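Side-chain contacts in EpsJ (Vibrio vulnificus, PDB 2RET), which is a pseudopilin that forms a binary complex with EpsI and probably takes part in building the tip of the type 2 secretion pseudopilus: residues V26-D31 / V151-K156; Y57-D62 / E98-R103. All coordinates share one frame; numbering follows the deposited sequence.

Interaction 1: V26-D31 / V151-K156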
loop_
_atom_site.group_PDB
_atom_site.type_symbol
_atom_site.label_atom_id
_atom_site.label_comp_id
_atom_site.label_asym_id
_atom_site.label_seq_id
_atom_site.Cartn_x
_atom_site.Cartn_y
_atom_site.Cartn_z
ATOM N N VAL B 26 -19.881 -0.095 17.983
ATOM C CA VAL B 26 -19.502 -0.488 16.629
ATOM C C VAL B 26 -19.309 0.736 15.755
ATOM O O VAL B 26 -18.315 0.852 15.070
ATOM C CB VAL B 26 -20.528 -1.503 15.992
ATOM C CG1 VAL B 26 -20.328 -1.668 14.458
ATOM C CG2 VAL B 26 -20.425 -2.828 16.684
HETATM N N MSE B 27 -20.271 1.643 15.786
HETATM C CA MSE B 27 -20.197 2.923 15.063
HETATM C C MSE B 27 -18.984 3.777 15.430
HETATM O O MSE B 27 -18.294 4.306 14.567
HETATM C CB MSE B 27 -21.480 3.704 15.291
HETATM C CG MSE B 27 -21.563 4.979 14.459
HETATM SE SE MSE B 27 -21.887 4.636 12.542
HETATM C CE MSE B 27 -23.872 4.704 12.745
HETATM N N MSE B 28 -18.727 3.900 16.711
HETATM C CA MSE B 28 -17.565 4.644 17.217
HETATM C C MSE B 28 -16.246 4.001 16.887
HETATM O O MSE B 28 -15.267 4.696 16.644
HETATM C CB MSE B 28 -17.644 4.786 18.720
HETATM C CG MSE B 28 -18.872 5.523 19.162
HETATM SE SE MSE B 28 -18.974 5.649 21.110
HETATM C CE MSE B 28 -17.178 6.295 21.538
ATOM N N ASP B 29 -16.221 2.675 16.875
ATOM C CA ASP B 29 -15.041 1.926 16.444
ATOM C C ASP B 29 -14.778 2.244 14.994
ATOM O O ASP B 29 -13.626 2.470 14.599
ATOM C CB ASP B 29 -15.225 0.403 16.596
ATOM C CG ASP B 29 -14.533 -0.180 17.832
ATOM O OD1 ASP B 29 -13.588 0.406 18.345
ATOM O OD2 ASP B 29 -14.873 -1.305 18.260
ATOM N N SER B 30 -15.841 2.263 14.200
ATOM C CA SER B 30 -15.690 2.500 12.767
ATOM C C SER B 30 -15.082 3.880 12.511
ATOM O O SER B 30 -14.267 4.021 11.604
ATOM C CB SER B 30 -17.018 2.330 12.005
ATOM O OG SER B 30 -17.936 3.432 12.202
ATOM N N ASP B 31 -15.477 4.871 13.312
ATOM C CA ASP B 31 -15.082 6.268 13.105
ATOM C C ASP B 31 -13.704 6.580 13.694
ATOM O O ASP B 31 -12.824 7.065 13.009
ATOM C CB ASP B 31 -16.103 7.239 13.713
ATOM C CG ASP B 31 -17.393 7.334 12.930
ATOM O OD1 ASP B 31 -17.419 7.096 11.699
ATOM O OD2 ASP B 31 -18.422 7.693 13.561
ATOM N N VAL B 151 -11.889 8.177 24.288
ATOM C CA VAL B 151 -13.236 8.687 24.250
ATOM C C VAL B 151 -13.973 8.100 25.444
ATOM O O VAL B 151 -14.128 6.898 25.540
ATOM C CB VAL B 151 -13.920 8.333 22.904
ATOM C CG1 VAL B 151 -15.377 8.896 22.881
ATOM C CG2 VAL B 151 -13.075 8.909 21.747
ATOM N N GLU B 152 -14.393 8.973 26.365
ATOM C CA GLU B 152 -15.161 8.577 27.525
ATOM C C GLU B 152 -16.609 9.087 27.498
ATOM O O GLU B 152 -16.855 10.240 27.288
ATOM C CB GLU B 152 -14.467 9.070 28.791
ATOM C CG GLU B 152 -15.155 8.604 30.067
ATOM C CD GLU B 152 -14.442 9.112 31.287
ATOM O OE1 GLU B 152 -14.563 10.339 31.578
ATOM O OE2 GLU B 152 -13.747 8.273 31.923
ATOM N N LEU B 153 -17.552 8.178 27.740
ATOM C CA LEU B 153 -18.981 8.480 27.885
ATOM C C LEU B 153 -19.397 8.241 29.324
ATOM O O LEU B 153 -18.961 7.293 29.944
ATOM C CB LEU B 153 -19.812 7.567 26.974
ATOM C CG LEU B 153 -19.414 7.565 25.489
ATOM C CD1 LEU B 153 -20.218 6.541 24.723
ATOM C CD2 LEU B 153 -19.640 8.947 24.937
ATOM N N THR B 154 -20.236 9.123 29.845
ATOM C CA THR B 154 -20.862 8.977 31.140
ATOM C C THR B 154 -22.335 8.661 30.839
ATOM O O THR B 154 -23.101 9.512 30.342
ATOM C CB THR B 154 -20.715 10.262 31.974
ATOM O OG1 THR B 154 -19.322 10.594 32.073
ATOM C CG2 THR B 154 -21.381 10.123 33.441
ATOM N N LEU B 155 -22.682 7.399 31.099
ATOM C CA LEU B 155 -24.026 6.906 30.987
ATOM C C LEU B 155 -24.760 7.040 32.334
ATOM O O LEU B 155 -24.185 6.850 33.399
ATOM C CB LEU B 155 -24.038 5.451 30.522
ATOM C CG LEU B 155 -23.257 4.995 29.284
ATOM C CD1 LEU B 155 -23.825 3.663 28.739
ATOM C CD2 LEU B 155 -23.181 6.063 28.213
ATOM N N LYS B 156 -26.038 7.368 32.252
ATOM C CA LYS B 156 -26.910 7.508 33.399
ATOM C C LYS B 156 -26.979 6.242 34.247
ATOM O O LYS B 156 -26.986 6.291 35.470
ATOM C CB LYS B 156 -28.324 7.861 32.919
ATOM C CG LYS B 156 -28.509 9.338 32.536
ATOM C CD LYS B 156 -29.846 9.913 33.135
ATOM C CE LYS B 156 -29.733 11.394 33.599
ATOM N NZ LYS B 156 -30.912 11.825 34.510
#
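Apolar packing carries the whole contact between 26-31 and 151-156: Met28, a selenomethionine, lies against Val151 and Leu153, and no hydrogen bond crosses between the segments. The side chain leaves the helix with CG anti to the carbonyl carbon (chi1 -60°), runs on extended, and bends only at its last torsion (chi3 49°), so that SE and CE reach different partners. The Met28 side chain slants across that of Val151, and CE comes within 3.4 Å of Val151 CG1, tighter than an ordinary carbon contact, with Val151 CB further back at 4.1 Å. SE meets Leu153 tip to tip, Met28 SE to Leu153 CD1 being 3.9 Å. All three residues are buried.

This is the pilin-like layout, in which the long N-terminal helix, here 10-32, is laid over antiparallel sheet; the contact joins its C-terminal part to strand 148-155. Val151 and Leu153 both point to the helix while Glu152 between them points away. Tyr165 of strand 159-166 and Tyr90 of strand 79-93 add to the packing round Met28.

The helix carries its own hydrogen bonds here. Met27 O accepts Asp31 N at 3.1 Å and also Ser30 OG, the latter donor tilted 23° from the carbonyl plane; its 2.5 Å separation from Met27 O is short enough to make the exact length doubtful.

Two acidic side chains of the helix, away from the apolar contact, pair elsewhere. The buried carboxylate of Asp31 is held by salt bridges from OD1 to Arg70 and Arg99 and a hydrogen bond between OD2 and Tyr90, whereas Asp29 OD1 pairs with Arg33 and Arg163.

Interaction 2: Y57-D62 / E98-R103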
loop_
_atom_site.group_PDB
_atom_site.type_symbol
_atom_site.label_atom_id
_atom_site.label_comp_id
_atom_site.label_asym_id
_atom_site.label_seq_id
_atom_site.Cartn_x
_atom_site.Cartn_y
_atom_site.Cartn_z
ATOM N N TYR B 57 -19.843 23.068 23.156
ATOM C CA TYR B 57 -20.873 23.555 22.247
ATOM C C TYR B 57 -20.556 23.366 20.737
ATOM O O TYR B 57 -21.333 23.815 19.904
ATOM C CB TYR B 57 -21.274 25.000 22.584
ATOM C CG TYR B 57 -21.258 25.266 24.073
ATOM C CD1 TYR B 57 -20.517 26.321 24.604
ATOM C CD2 TYR B 57 -21.940 24.440 24.964
ATOM C CE1 TYR B 57 -20.471 26.561 25.985
ATOM C CE2 TYR B 57 -21.885 24.667 26.343
ATOM C CZ TYR B 57 -21.148 25.732 26.840
ATOM O OH TYR B 57 -21.076 25.964 28.189
ATOM N N LEU B 58 -19.473 22.653 20.387
ATOM C CA LEU B 58 -19.233 22.329 18.985
ATOM C C LEU B 58 -20.420 21.543 18.437
ATOM O O LEU B 58 -20.993 20.669 19.122
ATOM C CB LEU B 58 -17.972 21.477 18.784
ATOM C CG LEU B 58 -17.389 21.605 17.354
ATOM C CD1 LEU B 58 -16.554 22.954 17.288
ATOM C CD2 LEU B 58 -16.567 20.392 16.916
ATOM N N LEU B 59 -20.779 21.869 17.199
ATOM C CA LEU B 59 -21.913 21.272 16.507
ATOM C C LEU B 59 -23.208 21.415 17.310
ATOM O O LEU B 59 -24.082 20.569 17.217
ATOM C CB LEU B 59 -21.636 19.793 16.193
ATOM C CG LEU B 59 -20.303 19.426 15.497
ATOM C CD1 LEU B 59 -20.182 17.926 15.383
ATOM C CD2 LEU B 59 -20.149 20.092 14.114
ATOM N N ASP B 60 -23.311 22.471 18.118
ATOM C CA ASP B 60 -24.506 22.718 18.918
ATOM C C ASP B 60 -24.693 21.693 20.047
ATOM O O ASP B 60 -25.775 21.561 20.582
ATOM C CB ASP B 60 -25.751 22.750 18.007
ATOM C CG ASP B 60 -26.979 23.321 18.688
ATOM O OD1 ASP B 60 -26.823 24.118 19.639
ATOM O OD2 ASP B 60 -28.109 22.966 18.276
ATOM N N SER B 61 -23.626 21.007 20.444
ATOM C CA SER B 61 -23.674 20.129 21.588
ATOM C C SER B 61 -24.134 20.882 22.843
ATOM O O SER B 61 -23.864 22.070 22.958
ATOM C CB SER B 61 -22.291 19.503 21.823
ATOM O OG SER B 61 -22.369 18.526 22.825
ATOM N N ASP B 62 -24.871 20.197 23.740
ATOM C CA ASP B 62 -25.218 20.717 25.094
ATOM C C ASP B 62 -23.984 20.681 26.004
ATOM O O ASP B 62 -23.961 21.341 27.028
ATOM C CB ASP B 62 -26.288 19.881 25.821
ATOM C CG ASP B 62 -27.635 19.825 25.103
ATOM O OD1 ASP B 62 -27.912 20.640 24.217
ATOM O OD2 ASP B 62 -28.428 18.921 25.440
ATOM N N GLU B 98 -25.262 11.800 19.747
ATOM C CA GLU B 98 -25.606 11.860 18.350
ATOM C C GLU B 98 -24.335 11.873 17.551
ATOM O O GLU B 98 -23.375 12.463 17.981
ATOM C CB GLU B 98 -26.379 13.148 18.073
ATOM C CG GLU B 98 -27.738 13.116 18.754
ATOM C CD GLU B 98 -28.659 14.193 18.298
ATOM O OE1 GLU B 98 -28.215 15.253 17.811
ATOM O OE2 GLU B 98 -29.863 13.964 18.433
ATOM N N ARG B 99 -24.346 11.193 16.405
ATOM C CA ARG B 99 -23.240 11.172 15.453
ATOM C C ARG B 99 -23.684 11.917 14.211
ATOM O O ARG B 99 -24.795 11.725 13.735
ATOM C CB ARG B 99 -22.862 9.738 15.087
ATOM C CG ARG B 99 -21.664 9.635 14.077
ATOM C CD ARG B 99 -22.069 8.806 12.909
ATOM N NE ARG B 99 -20.942 8.371 12.127
ATOM C CZ ARG B 99 -21.030 7.745 10.963
ATOM N NH1 ARG B 99 -22.195 7.462 10.422
ATOM N NH2 ARG B 99 -19.923 7.413 10.332
ATOM N N VAL B 100 -22.830 12.818 13.742
ATOM C CA VAL B 100 -23.126 13.646 12.601
ATOM C C VAL B 100 -22.136 13.307 11.512
ATOM O O VAL B 100 -20.989 13.084 11.783
ATOM C CB VAL B 100 -23.035 15.157 12.897
ATOM C CG1 VAL B 100 -23.588 15.947 11.690
ATOM C CG2 VAL B 100 -23.772 15.542 14.233
ATOM N N TRP B 101 -22.601 13.285 10.281
ATOM C CA TRP B 101 -21.822 12.730 9.175
ATOM C C TRP B 101 -21.956 13.622 7.980
ATOM O O TRP B 101 -23.068 14.027 7.639
ATOM C CB TRP B 101 -22.364 11.349 8.808
ATOM C CG TRP B 101 -21.605 10.673 7.722
ATOM C CD1 TRP B 101 -20.503 9.889 7.860
ATOM C CD2 TRP B 101 -21.899 10.705 6.316
ATOM N NE1 TRP B 101 -20.098 9.408 6.631
ATOM C CE2 TRP B 101 -20.928 9.911 5.666
ATOM C CE3 TRP B 101 -22.877 11.337 5.549
ATOM C CZ2 TRP B 101 -20.929 9.701 4.285
ATOM C CZ3 TRP B 101 -22.879 11.134 4.181
ATOM C CH2 TRP B 101 -21.911 10.317 3.562
ATOM N N TRP B 102 -20.833 13.911 7.350
ATOM C CA TRP B 102 -20.802 14.621 6.095
ATOM C C TRP B 102 -20.024 13.836 5.062
ATOM O O TRP B 102 -18.967 13.300 5.342
ATOM C CB TRP B 102 -20.148 15.980 6.254
ATOM C CG TRP B 102 -20.863 16.944 7.151
ATOM C CD1 TRP B 102 -21.756 17.911 6.777
ATOM C CD2 TRP B 102 -20.722 17.057 8.574
ATOM N NE1 TRP B 102 -22.163 18.627 7.872
ATOM C CE2 TRP B 102 -21.548 18.125 8.989
ATOM C CE3 TRP B 102 -19.980 16.357 9.536
ATOM C CZ2 TRP B 102 -21.632 18.530 10.335
ATOM C CZ3 TRP B 102 -20.065 16.753 10.857
ATOM C CH2 TRP B 102 -20.896 17.813 11.250
ATOM N N ARG B 103 -20.555 13.810 3.846
ATOM C CA ARG B 103 -19.921 13.125 2.723
ATOM C C ARG B 103 -18.581 13.747 2.297
ATOM O O ARG B 103 -17.669 13.030 1.918
ATOM C CB ARG B 103 -20.909 13.091 1.545
ATOM C CG ARG B 103 -20.372 12.554 0.246
ATOM C CD ARG B 103 -20.052 11.075 0.281
ATOM N NE ARG B 103 -19.406 10.726 -0.986
ATOM C CZ ARG B 103 -18.114 10.867 -1.241
ATOM N NH1 ARG B 103 -17.296 11.304 -0.303
ATOM N NH2 ARG B 103 -17.633 10.554 -2.441
#
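The loop joining the antiparallel strands 49-56 and 64-74 folds over the sheet so that Leu59, on its bend, meets Val100 and Trp102 of strand 96-102. Two overlapping beta turns shape the bend: Asp60 N bonds to Tyr57 O and Ser61 N to Leu58 O, each pair at 3.0 Å. The backbone angles of Leu58 and Leu59 fit a type II turn, and those of Leu59 and Asp60 a type I' turn, with Leu59 at a positive phi of 55°.

The contact itself is apolar. Leu59 and Trp102 come from opposite directions, and the leucine fork is spread at the outer corner of the indole, where Leu59 CD2 lies 3.7 Å from Trp102 CH2 and Leu59 CD1 4.2 Å from the same atom. CD2 approaches the ring plane obliquely. The other branch also reaches the valine, more loosely, with Leu59 CD1 to Val100 CG2 at 4.5 Å. Within the strand, Val100 lies on one face of the indole: its CG1 is 3.3 Å above the Trp102 ring plane, offset toward the rim. CG of Trp102 is anti to the carbonyl carbon (chi1 -64°), which turns the ring back over its i-2 neighbour.

Arg91 of strand 79-93 links the two segments from outside, its NH1 hydrogen-bonded to Leu59 O and its NH2 in a salt bridge with Glu98. Met67 also packs on Leu59, and Lys87 makes a cation-pi contact with Trp102.

Val100 and Trp102, i and i+2 of one strand, thus present a common apolar surface to the 49-56/64-74 hairpin loop, which reaches over one face of a six-stranded antiparallel meander whose strands follow one another in chain order.

How the interactions relate
The centres of the two contacts are 14 Å apart. Along the chain the order is 26-31, 57-62, 98-103, 151-156, so both segments of interaction 2 fall between those of interaction 1. Interaction 1 sets helix 10-32 on the four-stranded sheet, whereas interaction 2 belongs to the six-stranded sheet. The helix connects them: Asp31 OD1 forms a salt bridge with Arg99 NH2 at 2.9 Å, and Met27 SE packs 3.5 Å from Arg99 NH1. Arg99 points away from loop 57-62, so strand 96-102 has the helix on one face and the loop on the other, and the pseudopilin's helix is fixed to both sheets.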